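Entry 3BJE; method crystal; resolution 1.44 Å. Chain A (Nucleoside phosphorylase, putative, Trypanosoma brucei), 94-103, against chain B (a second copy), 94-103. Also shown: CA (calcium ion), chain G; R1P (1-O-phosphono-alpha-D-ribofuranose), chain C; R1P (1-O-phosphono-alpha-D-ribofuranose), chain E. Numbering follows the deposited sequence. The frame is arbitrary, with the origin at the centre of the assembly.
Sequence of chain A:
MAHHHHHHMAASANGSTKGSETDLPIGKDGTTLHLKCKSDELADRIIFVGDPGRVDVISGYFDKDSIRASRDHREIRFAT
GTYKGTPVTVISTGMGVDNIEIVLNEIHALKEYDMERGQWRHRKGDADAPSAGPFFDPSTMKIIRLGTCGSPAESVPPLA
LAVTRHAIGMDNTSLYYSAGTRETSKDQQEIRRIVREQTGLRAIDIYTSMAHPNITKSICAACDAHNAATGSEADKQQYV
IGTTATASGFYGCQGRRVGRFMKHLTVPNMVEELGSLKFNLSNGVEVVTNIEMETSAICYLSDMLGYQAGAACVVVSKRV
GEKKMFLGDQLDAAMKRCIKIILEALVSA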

# COMPACT_ATOMS: atom_id res chain seq x y z
N GLY A 94 5.60 2.91 5.53
CA GLY A 94 5.22 1.57 5.09
C GLY A 94 5.26 1.53 3.58
O GLY A 94 5.70 2.47 2.93
N MET A 95 4.76 0.44 3.00
CA MET A 95 4.95 0.19 1.58
C MET A 95 3.83 0.75 0.75
O MET A 95 2.66 0.54 1.07
CB MET A 95 5.09 -1.31 1.34
CG MET A 95 6.21 -1.91 2.13
SD MET A 95 6.52 -3.64 1.75
CE MET A 95 5.16 -4.41 2.60
N GLY A 96 4.17 1.46 -0.32
CA GLY A 96 3.21 1.80 -1.35
C GLY A 96 2.70 3.23 -1.47
O GLY A 96 2.76 4.02 -0.54
N VAL A 97 2.23 3.53 -2.68
CA VAL A 97 1.70 4.85 -3.01
C VAL A 97 0.40 5.18 -2.26
O VAL A 97 0.09 6.34 -2.03
CB VAL A 97 1.46 5.02 -4.54
CG1 VAL A 97 2.81 5.13 -5.29
CG2 VAL A 97 0.56 3.90 -5.10
N ASP A 98 -0.32 4.13 -1.88
CA ASP A 98 -1.50 4.29 -1.06
C ASP A 98 -1.12 4.80 0.33
O ASP A 98 -1.77 5.70 0.87
CB ASP A 98 -2.28 2.97 -0.98
CG ASP A 98 -1.49 1.83 -0.39
OD1 ASP A 98 -0.27 1.70 -0.62
OD2 ASP A 98 -2.10 0.99 0.27
N ASN A 99 -0.05 4.24 0.88
CA ASN A 99 0.51 4.70 2.16
C ASN A 99 1.00 6.14 2.06
O ASN A 99 0.85 6.96 2.99
CB ASN A 99 1.63 3.79 2.62
CG ASN A 99 1.13 2.42 3.08
OD1 ASN A 99 0.36 1.74 2.37
ND2 ASN A 99 1.56 2.02 4.27
N ILE A 100 1.61 6.46 0.92
CA ILE A 100 2.05 7.83 0.64
C ILE A 100 0.86 8.79 0.64
O ILE A 100 0.92 9.88 1.22
CB ILE A 100 2.85 7.92 -0.71
CG1 ILE A 100 4.18 7.14 -0.66
CG2 ILE A 100 3.08 9.39 -1.08
CD1 ILE A 100 5.10 7.49 0.51
N GLU A 101 -0.22 8.38 -0.01
CA GLU A 101 -1.42 9.22 -0.11
C GLU A 101 -1.91 9.53 1.32
O GLU A 101 -2.24 10.67 1.63
CB GLU A 101 -2.49 8.51 -0.94
CG GLU A 101 -3.70 9.39 -1.31
CD GLU A 101 -4.97 9.16 -0.48
OE1 GLU A 101 -4.89 8.49 0.59
OE2 GLU A 101 -6.05 9.65 -0.90
N ILE A 102 -1.90 8.52 2.18
CA ILE A 102 -2.29 8.73 3.57
C ILE A 102 -1.37 9.75 4.25
O ILE A 102 -1.81 10.75 4.82
CB ILE A 102 -2.25 7.41 4.34
CG1 ILE A 102 -3.44 6.54 3.91
CG2 ILE A 102 -2.30 7.67 5.86
CD1 ILE A 102 -3.37 5.10 4.40
N VAL A 103 -0.08 9.49 4.22
CA VAL A 103 0.86 10.30 4.97
C VAL A 103 0.94 11.74 4.44
O VAL A 103 1.03 12.70 5.24
CB VAL A 103 2.24 9.62 5.00
CG1 VAL A 103 3.29 10.52 5.68
CG2 VAL A 103 2.14 8.30 5.77
N GLY B 94 -0.30 -4.88 6.77
CA GLY B 94 -0.17 -3.44 6.57
C GLY B 94 -1.29 -2.98 5.64
O GLY B 94 -2.20 -3.74 5.33
N MET B 95 -1.19 -1.75 5.17
CA MET B 95 -2.29 -1.14 4.42
C MET B 95 -2.12 -1.36 2.93
O MET B 95 -1.05 -1.17 2.39
CB MET B 95 -2.34 0.35 4.72
CG MET B 95 -2.48 0.60 6.20
SD MET B 95 -2.79 2.30 6.69
CE MET B 95 -1.19 3.02 6.42
N GLY B 96 -3.19 -1.81 2.30
CA GLY B 96 -3.36 -1.71 0.85
C GLY B 96 -3.29 -2.99 0.05
O GLY B 96 -2.75 -4.02 0.49
N VAL B 97 -3.83 -2.90 -1.15
CA VAL B 97 -3.82 -4.03 -2.08
C VAL B 97 -2.42 -4.42 -2.59
O VAL B 97 -2.16 -5.57 -2.96
CB VAL B 97 -4.77 -3.77 -3.25
CG1 VAL B 97 -6.24 -3.81 -2.76
CG2 VAL B 97 -4.47 -2.44 -3.92
N ASP B 98 -1.53 -3.44 -2.61
CA ASP B 98 -0.13 -3.68 -2.90
C ASP B 98 0.51 -4.58 -1.86
O ASP B 98 1.24 -5.52 -2.20
CB ASP B 98 0.64 -2.36 -3.05
CG ASP B 98 0.62 -1.51 -1.78
OD1 ASP B 98 -0.39 -1.49 -1.06
OD2 ASP B 98 1.60 -0.78 -1.54
N ASN B 99 0.21 -4.30 -0.58
CA ASN B 99 0.66 -5.15 0.51
C ASN B 99 0.07 -6.55 0.41
O ASN B 99 0.76 -7.54 0.70
CB ASN B 99 0.32 -4.50 1.85
CG ASN B 99 1.18 -3.29 2.12
OD1 ASN B 99 1.25 -2.35 1.30
ND2 ASN B 99 1.80 -3.26 3.30
N ILE B 100 -1.19 -6.64 0.02
CA ILE B 100 -1.83 -7.94 -0.19
C ILE B 100 -1.12 -8.73 -1.29
O ILE B 100 -0.90 -9.93 -1.19
CB ILE B 100 -3.31 -7.77 -0.58
CG1 ILE B 100 -4.11 -7.15 0.58
CG2 ILE B 100 -3.92 -9.10 -1.02
CD1 ILE B 100 -3.92 -7.89 1.93
N GLU B 101 -0.78 -8.04 -2.37
CA GLU B 101 -0.10 -8.68 -3.50
C GLU B 101 1.21 -9.30 -3.01
O GLU B 101 1.55 -10.45 -3.33
CB GLU B 101 0.15 -7.66 -4.62
CG GLU B 101 0.60 -8.26 -5.94
CD GLU B 101 2.08 -8.09 -6.26
OE1 GLU B 101 2.87 -7.75 -5.35
OE2 GLU B 101 2.46 -8.33 -7.43
N ILE B 102 1.95 -8.55 -2.18
CA ILE B 102 3.19 -9.09 -1.59
C ILE B 102 2.90 -10.35 -0.76
O ILE B 102 3.53 -11.39 -0.97
CB ILE B 102 3.89 -8.02 -0.73
CG1 ILE B 102 4.51 -6.94 -1.64
CG2 ILE B 102 4.94 -8.66 0.19
CD1 ILE B 102 4.95 -5.65 -0.92
N VAL B 103 1.99 -10.24 0.20
CA VAL B 103 1.78 -11.32 1.15
C VAL B 103 1.19 -12.58 0.47
O VAL B 103 1.60 -13.71 0.77
CB VAL B 103 0.91 -10.83 2.34
CG1 VAL B 103 0.56 -12.00 3.26
CG2 VAL B 103 1.67 -9.75 3.10
CA CA G . 0.38 -0.14 0.82
C5 R1P C . 9.39 -3.35 -0.95
O5 R1P C . 10.33 -4.33 -0.47
C4 R1P C . 9.65 -2.00 -0.31
O4 R1P C . 11.03 -1.62 -0.43
C1 R1P C . 11.16 -0.38 -1.14
C2 R1P C . 9.86 -0.32 -1.97
O2 R1P C . 9.51 0.97 -2.53
C3 R1P C . 8.85 -0.90 -0.98
O3 R1P C . 8.45 0.05 0.02
O1 R1P C . 11.40 0.78 -0.27
P R1P C . 11.69 0.81 1.32
O1P R1P C . 10.36 0.26 1.84
O2P R1P C . 11.92 2.28 1.61
O3P R1P C . 12.84 -0.10 1.64
C5 R1P E . -6.84 2.41 6.96
O5 R1P E . -6.91 3.06 8.24
C4 R1P E . -6.64 0.91 7.17
O4 R1P E . -7.68 0.35 7.99
C1 R1P E . -8.44 -0.64 7.29
C2 R1P E . -8.15 -0.30 5.82
O2 R1P E . -8.46 -1.36 4.90
C3 R1P E . -6.68 0.14 5.86
O3 R1P E . -5.78 -0.97 5.95
O1 R1P E . -8.15 -2.02 7.71
P R1P E . -7.24 -2.51 8.97
O1P R1P E . -5.86 -1.98 8.49
O2P R1P E . -7.30 -4.03 8.98
O3P R1P E . -7.84 -1.85 10.17
O HOH W 1 2.18 0.73 -4.25
O HOH W 2 -4.59 0.22 -1.44

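Each stretch begins as a short loop and enters a helix at residue 97 that runs on past residue 103. The helices are steadied by the usual i to i+4 bonds, such as Ile100(A) N to Gly96(A) O at 3.1 Å. The two copies meet near their helix starts and run roughly antiparallel, with 148° between their N-to-C directions and axes 10.5 Å apart at closest approach. The register is reciprocal: Gly96 of each chain lies opposite Asp98 of the other, and Met95 opposite Asn99.

No hydrogen bond joins the stretches directly. A calcium ion between them does that work, gathering eight oxygens, four from each chain. In chain A, Met95(A) O, Asp98(A) OD1 and Asn99(A) OD1 each lie 2.4 Å from the calcium ion, and Asp98(A) OD2 completes a bidentate carboxylate at 2.8 Å from the ion. Chain B supplies the same set, with Asp98(B) OD2 at 2.7 Å from the calcium ion. Calcium suits such a shell because it is a hard cation that favours oxygen and tolerates high coordination numbers. It also explains a crowding that would otherwise be repulsive: Asp98(A) OD1 and Asp98(B) OD1 are 3.2 Å apart, two carboxylates held close by the positive charge they share. The two aspartates bring negative charge, while the asparagines and Met95 carbonyls add neutral oxygen ligands.

Gly96, at the N-cap position of each helix, leaves room for this arrangement. Gly96(A) CA approaches Asp98(B) OD2 to 3.0 Å, and a CB there would clash with that oxygen; the backbone angles would also jam it against the preceding carbonyl. Gly94 has a positive phi, which favours glycine, and a CB on Gly94(A) would clash with Asn99(A) ND2.

The oxygen of water 1 accepts from Val97(A) N at 3.2 Å and lies 3.2 Å from Asp98(B) OD2, to which it can donate, though other acceptors compete for its protons; water 2 is placed in the same way between Val97(B) N and Asp98(A) OD2.

Around this polar centre lie apolar contacts. Met95(A) SD packs 3.7 Å from Ile102(B) CD1, and Ile102(A) CD1 lies 3.6 Å from Met95(B) CE. The long, flexible methionine can reach the isoleucine one helical turn beyond Asp98, and its methyl also rests near the asparagine amide, with Met95(A) CE 3.6 Å from Asn99(B) ND2. Met95 thus serves twice, its carbonyl binding calcium while its side chain packs against the partner chain.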